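Local structure of catechol 2,3-dioxygenase (Rhodococcus sp., 2WL9) at residues T161-Y175 with P187-F201. The protein is a type I extradiol dioxygenase that probably uses bound iron to open catechol rings at the bond just outside the two hydroxyls, in aromatic hydrocarbon breakdown. Sequence-based numbering, arbitrary orientation.
Sequences TRFYRLLGLEGAVEY and PVFMHCNDRHHSLAF
L199 puts its CD2 methyl almost exactly over the centre of the Y164 ring, 3.4 Å from the centroid and 5° off the normal. CG of L199 lies anti to the backbone N, which directs the side chain to the helix. F163 CD2 covers the opposite face of Y164, and the phenol OH bonds to D110. F201 presents its ring edge to T161, with CE2 3.6 Å from OG1; the hydroxyl itself is hydrogen-bonded to V157 O. The M190 side chain, from strand 184-191, reaches to helix 157-167. Its SD packs on Y164 CB at 3.8 Å, and a bend at chi3 (78°) carries CE to L169 O and to CG of R165. The R165 guanidinium has T161 CG2 over one face and bonds in its own plane, through NH2, to G171 O.

Helix 157-167 ends in a Schellman motif at G168 and leads into strand 170-173, which pairs antiparallel with strand 184-191. This is the helix-and-strand packing of a βαβββ module of the glyoxalase (VOC) fold, in the domain that binds the iron. E170 and H191 form a hydrogen-bonded pair, and E170 O also sits over the centre of the H191 ring. G171 brings its CA to 3.3 Å from F189 O.

E174 N donates to P187 O at 3.1 Å. Its side chain extends across F189, with OE1 3.4 Å from F189 CB. OE1 then takes a nearly straight bond from H196 NE2 (3.0 Å, 165°) on its syn lone pair. OE1 lies close to the plane of the imidazole, though the carboxylate is turned well out of that plane. N246 ND2 is a second donor to OE1. The side chain of F189 is about 6 Å from the iron, and its CD1 covers a face of H197, whose ring meets that of the iron ligand H149.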
# COMPACT_ATOMS: atom_id res chain seq x y z
N THR C 161 9.18 41.02 2.57
CA THR C 161 9.76 39.68 2.48
C THR C 161 10.55 39.34 3.74
O THR C 161 10.37 38.26 4.31
CB THR C 161 10.61 39.47 1.20
OG1 THR C 161 9.88 39.91 0.06
CG2 THR C 161 10.94 38.00 1.02
N ARG C 162 11.40 40.26 4.19
CA ARG C 162 12.19 40.06 5.42
C ARG C 162 11.31 39.85 6.65
O ARG C 162 11.59 38.97 7.47
CB ARG C 162 13.14 41.25 5.67
CG ARG C 162 14.20 41.45 4.60
CD ARG C 162 15.16 42.56 5.01
NE ARG C 162 15.94 43.04 3.87
CZ ARG C 162 15.72 44.19 3.24
NH1 ARG C 162 14.75 45.01 3.62
NH2 ARG C 162 16.50 44.53 2.21
N PHE C 163 10.26 40.66 6.77
CA PHE C 163 9.30 40.53 7.87
C PHE C 163 8.67 39.14 7.90
O PHE C 163 8.72 38.45 8.92
CB PHE C 163 8.21 41.61 7.75
CG PHE C 163 7.06 41.44 8.71
CD1 PHE C 163 7.20 41.81 10.05
CD2 PHE C 163 5.84 40.94 8.28
CE1 PHE C 163 6.14 41.66 10.94
CE2 PHE C 163 4.77 40.78 9.16
CZ PHE C 163 4.93 41.15 10.50
N TYR C 164 8.10 38.72 6.78
CA TYR C 164 7.44 37.43 6.71
C TYR C 164 8.39 36.24 6.86
O TYR C 164 7.99 35.21 7.38
CB TYR C 164 6.52 37.33 5.50
CG TYR C 164 5.29 38.18 5.66
CD1 TYR C 164 4.29 37.83 6.58
CD2 TYR C 164 5.13 39.36 4.93
CE1 TYR C 164 3.17 38.62 6.75
CE2 TYR C 164 4.01 40.16 5.09
CZ TYR C 164 3.03 39.79 6.00
OH TYR C 164 1.92 40.57 6.17
N ARG C 165 9.65 36.40 6.45
CA ARG C 165 10.65 35.36 6.69
C ARG C 165 10.88 35.17 8.19
O ARG C 165 11.02 34.04 8.66
CB ARG C 165 11.97 35.64 5.96
CG ARG C 165 11.86 35.41 4.47
CD ARG C 165 13.20 35.25 3.79
NE ARG C 165 13.01 35.09 2.35
CZ ARG C 165 13.54 35.87 1.42
NH1 ARG C 165 14.35 36.88 1.76
NH2 ARG C 165 13.28 35.65 0.13
N LEU C 166 10.89 36.28 8.93
CA LEU C 166 11.04 36.24 10.39
C LEU C 166 9.88 35.47 11.02
O LEU C 166 10.08 34.70 11.97
CB LEU C 166 11.11 37.67 10.96
CG LEU C 166 11.38 37.94 12.45
CD1 LEU C 166 11.74 39.39 12.63
CD2 LEU C 166 10.19 37.61 13.34
N LEU C 167 8.67 35.68 10.49
CA LEU C 167 7.48 34.95 10.94
C LEU C 167 7.57 33.45 10.68
O LEU C 167 6.88 32.67 11.32
CB LEU C 167 6.20 35.54 10.32
CG LEU C 167 5.35 36.43 11.24
CD1 LEU C 167 6.13 37.62 11.75
CD2 LEU C 167 4.07 36.90 10.54
N GLY C 168 8.45 33.06 9.76
CA GLY C 168 8.63 31.66 9.42
C GLY C 168 8.11 31.25 8.05
O GLY C 168 8.24 30.08 7.66
N LEU C 169 7.51 32.18 7.31
CA LEU C 169 7.13 31.88 5.94
C LEU C 169 8.37 31.82 5.05
O LEU C 169 9.40 32.44 5.35
CB LEU C 169 6.12 32.88 5.38
CG LEU C 169 4.71 32.77 5.98
CD1 LEU C 169 4.38 34.01 6.75
CD2 LEU C 169 3.71 32.54 4.86
N GLU C 170 8.26 31.05 3.98
CA GLU C 170 9.34 30.92 3.01
C GLU C 170 8.84 31.23 1.61
O GLU C 170 7.69 30.96 1.28
CB GLU C 170 9.92 29.50 3.05
CG GLU C 170 10.57 29.15 4.37
CD GLU C 170 11.06 27.72 4.44
OE1 GLU C 170 11.80 27.41 5.39
OE2 GLU C 170 10.71 26.91 3.55
N GLY C 171 9.72 31.79 0.80
CA GLY C 171 9.40 32.04 -0.60
C GLY C 171 10.28 33.10 -1.23
O GLY C 171 11.33 33.45 -0.70
N ALA C 172 9.83 33.58 -2.39
CA ALA C 172 10.57 34.54 -3.19
C ALA C 172 9.72 34.89 -4.40
O ALA C 172 8.54 34.54 -4.48
CB ALA C 172 11.91 33.96 -3.62
N VAL C 173 10.34 35.58 -5.36
CA VAL C 173 9.69 35.92 -6.62
C VAL C 173 9.31 34.65 -7.38
O VAL C 173 10.11 33.72 -7.49
CB VAL C 173 10.63 36.78 -7.49
CG1 VAL C 173 10.05 36.97 -8.89
CG2 VAL C 173 10.90 38.12 -6.81
N GLU C 174 8.08 34.59 -7.89
CA GLU C 174 7.67 33.42 -8.67
C GLU C 174 7.30 33.74 -10.11
O GLU C 174 7.18 32.84 -10.93
CB GLU C 174 6.56 32.65 -7.97
CG GLU C 174 7.06 31.86 -6.77
CD GLU C 174 6.03 30.89 -6.22
OE1 GLU C 174 4.84 31.03 -6.54
OE2 GLU C 174 6.42 30.00 -5.44
N TYR C 175 7.12 35.02 -10.41
CA TYR C 175 6.83 35.44 -11.77
C TYR C 175 7.70 36.62 -12.16
O TYR C 175 8.13 37.38 -11.29
CB TYR C 175 5.37 35.85 -11.90
CG TYR C 175 4.41 34.72 -12.15
CD1 TYR C 175 4.01 34.40 -13.44
CD2 TYR C 175 3.89 33.97 -11.09
CE1 TYR C 175 3.12 33.37 -13.68
CE2 TYR C 175 2.99 32.94 -11.33
CZ TYR C 175 2.62 32.64 -12.62
OH TYR C 175 1.73 31.62 -12.87
N PRO C 187 6.30 39.66 -8.53
CA PRO C 187 5.50 39.32 -7.35
C PRO C 187 6.12 38.20 -6.51
O PRO C 187 6.61 37.22 -7.07
CB PRO C 187 4.18 38.81 -7.93
CG PRO C 187 4.21 39.07 -9.36
CD PRO C 187 5.61 39.30 -9.78
N VAL C 188 6.05 38.35 -5.20
CA VAL C 188 6.63 37.40 -4.26
C VAL C 188 5.52 36.54 -3.69
O VAL C 188 4.45 37.04 -3.38
CB VAL C 188 7.40 38.13 -3.12
CG1 VAL C 188 7.88 37.15 -2.04
CG2 VAL C 188 8.59 38.89 -3.70
N PHE C 189 5.78 35.24 -3.59
CA PHE C 189 4.82 34.28 -3.04
C PHE C 189 5.49 33.52 -1.91
O PHE C 189 6.65 33.12 -2.01
CB PHE C 189 4.37 33.30 -4.12
CG PHE C 189 3.59 33.93 -5.24
CD1 PHE C 189 2.22 33.73 -5.34
CD2 PHE C 189 4.23 34.71 -6.20
CE1 PHE C 189 1.49 34.32 -6.37
CE2 PHE C 189 3.50 35.29 -7.23
CZ PHE C 189 2.13 35.09 -7.32
N MET C 190 4.73 33.31 -0.83
CA MET C 190 5.29 32.69 0.36
C MET C 190 4.35 31.64 0.96
O MET C 190 3.13 31.77 0.91
CB MET C 190 5.65 33.75 1.40
CG MET C 190 6.53 34.86 0.82
SD MET C 190 7.18 35.97 2.05
CE MET C 190 8.52 34.98 2.74
N HIS C 191 4.97 30.61 1.53
CA HIS C 191 4.25 29.45 2.08
C HIS C 191 4.78 29.09 3.48
O HIS C 191 5.92 29.43 3.83
CB HIS C 191 4.41 28.25 1.14
CG HIS C 191 5.80 28.10 0.59
ND1 HIS C 191 6.80 27.44 1.28
CD2 HIS C 191 6.36 28.55 -0.56
CE1 HIS C 191 7.91 27.47 0.56
NE2 HIS C 191 7.67 28.13 -0.56
N CYS C 192 3.96 28.42 4.27
CA CYS C 192 4.36 27.98 5.61
C CYS C 192 3.82 26.58 5.92
O CYS C 192 3.87 26.12 7.06
CB CYS C 192 3.91 28.99 6.67
SG CYS C 192 2.13 29.29 6.71
N ASN C 193 3.29 25.93 4.89
CA ASN C 193 2.73 24.58 4.97
C ASN C 193 2.54 24.03 3.56
O ASN C 193 3.08 24.59 2.60
CB ASN C 193 1.41 24.57 5.75
CG ASN C 193 0.38 25.51 5.16
OD1 ASN C 193 0.12 25.49 3.95
ND2 ASN C 193 -0.22 26.34 6.00
N ASP C 194 1.77 22.95 3.44
CA ASP C 194 1.56 22.28 2.15
C ASP C 194 0.78 23.11 1.13
O ASP C 194 0.75 22.76 -0.04
CB ASP C 194 0.86 20.93 2.35
CG ASP C 194 1.82 19.80 2.70
OD1 ASP C 194 1.32 18.72 3.09
OD2 ASP C 194 3.05 19.97 2.60
N ARG C 195 0.13 24.20 1.56
CA ARG C 195 -0.53 25.08 0.59
C ARG C 195 0.51 25.82 -0.23
O ARG C 195 1.41 26.47 0.33
CB ARG C 195 -1.49 26.07 1.26
CG ARG C 195 -2.35 26.80 0.25
CD ARG C 195 -3.32 27.78 0.90
NE ARG C 195 -4.31 27.15 1.77
CZ ARG C 195 -5.38 26.47 1.35
NH1 ARG C 195 -5.62 26.29 0.06
NH2 ARG C 195 -6.22 25.95 2.24
N HIS C 196 0.39 25.73 -1.56
CA HIS C 196 1.42 26.29 -2.46
C HIS C 196 1.92 27.64 -1.98
O HIS C 196 3.13 27.86 -1.88
CB HIS C 196 0.94 26.43 -3.90
CG HIS C 196 1.94 27.13 -4.77
ND1 HIS C 196 2.93 26.45 -5.45
CD2 HIS C 196 2.16 28.44 -5.01
CE1 HIS C 196 3.70 27.31 -6.08
NE2 HIS C 196 3.25 28.53 -5.83
N HIS C 197 0.99 28.55 -1.73
CA HIS C 197 1.28 29.77 -0.99
C HIS C 197 0.10 30.19 -0.11
O HIS C 197 -1.05 29.86 -0.42
CB HIS C 197 1.75 30.92 -1.91
CG HIS C 197 0.78 31.26 -3.00
ND1 HIS C 197 -0.00 32.40 -2.97
CD2 HIS C 197 0.48 30.64 -4.17
CE1 HIS C 197 -0.74 32.46 -4.07
NE2 HIS C 197 -0.47 31.40 -4.81
N SER C 198 0.42 30.86 0.99
CA SER C 198 -0.55 31.49 1.89
C SER C 198 -0.61 32.99 1.66
O SER C 198 -1.56 33.66 2.06
CB SER C 198 -0.14 31.26 3.35
OG SER C 198 -0.00 29.90 3.63
N LEU C 199 0.42 33.52 1.00
CA LEU C 199 0.63 34.96 0.93
C LEU C 199 1.37 35.36 -0.33
O LEU C 199 2.32 34.68 -0.72
CB LEU C 199 1.43 35.42 2.16
CG LEU C 199 1.76 36.89 2.36
CD1 LEU C 199 0.48 37.70 2.48
CD2 LEU C 199 2.59 37.03 3.61
N ALA C 200 0.92 36.45 -0.96
CA ALA C 200 1.64 37.05 -2.09
C ALA C 200 1.52 38.58 -2.09
O ALA C 200 0.58 39.13 -1.51
CB ALA C 200 1.15 36.47 -3.42
N PHE C 201 2.49 39.24 -2.70
CA PHE C 201 2.52 40.70 -2.80
C PHE C 201 3.51 41.18 -3.88
O PHE C 201 4.22 40.37 -4.48
CB PHE C 201 2.83 41.35 -1.44
CG PHE C 201 3.97 40.70 -0.70
CD1 PHE C 201 3.72 39.75 0.29
CD2 PHE C 201 5.29 41.04 -0.98
CE1 PHE C 201 4.77 39.14 0.98
CE2 PHE C 201 6.34 40.44 -0.30
CZ PHE C 201 6.08 39.49 0.68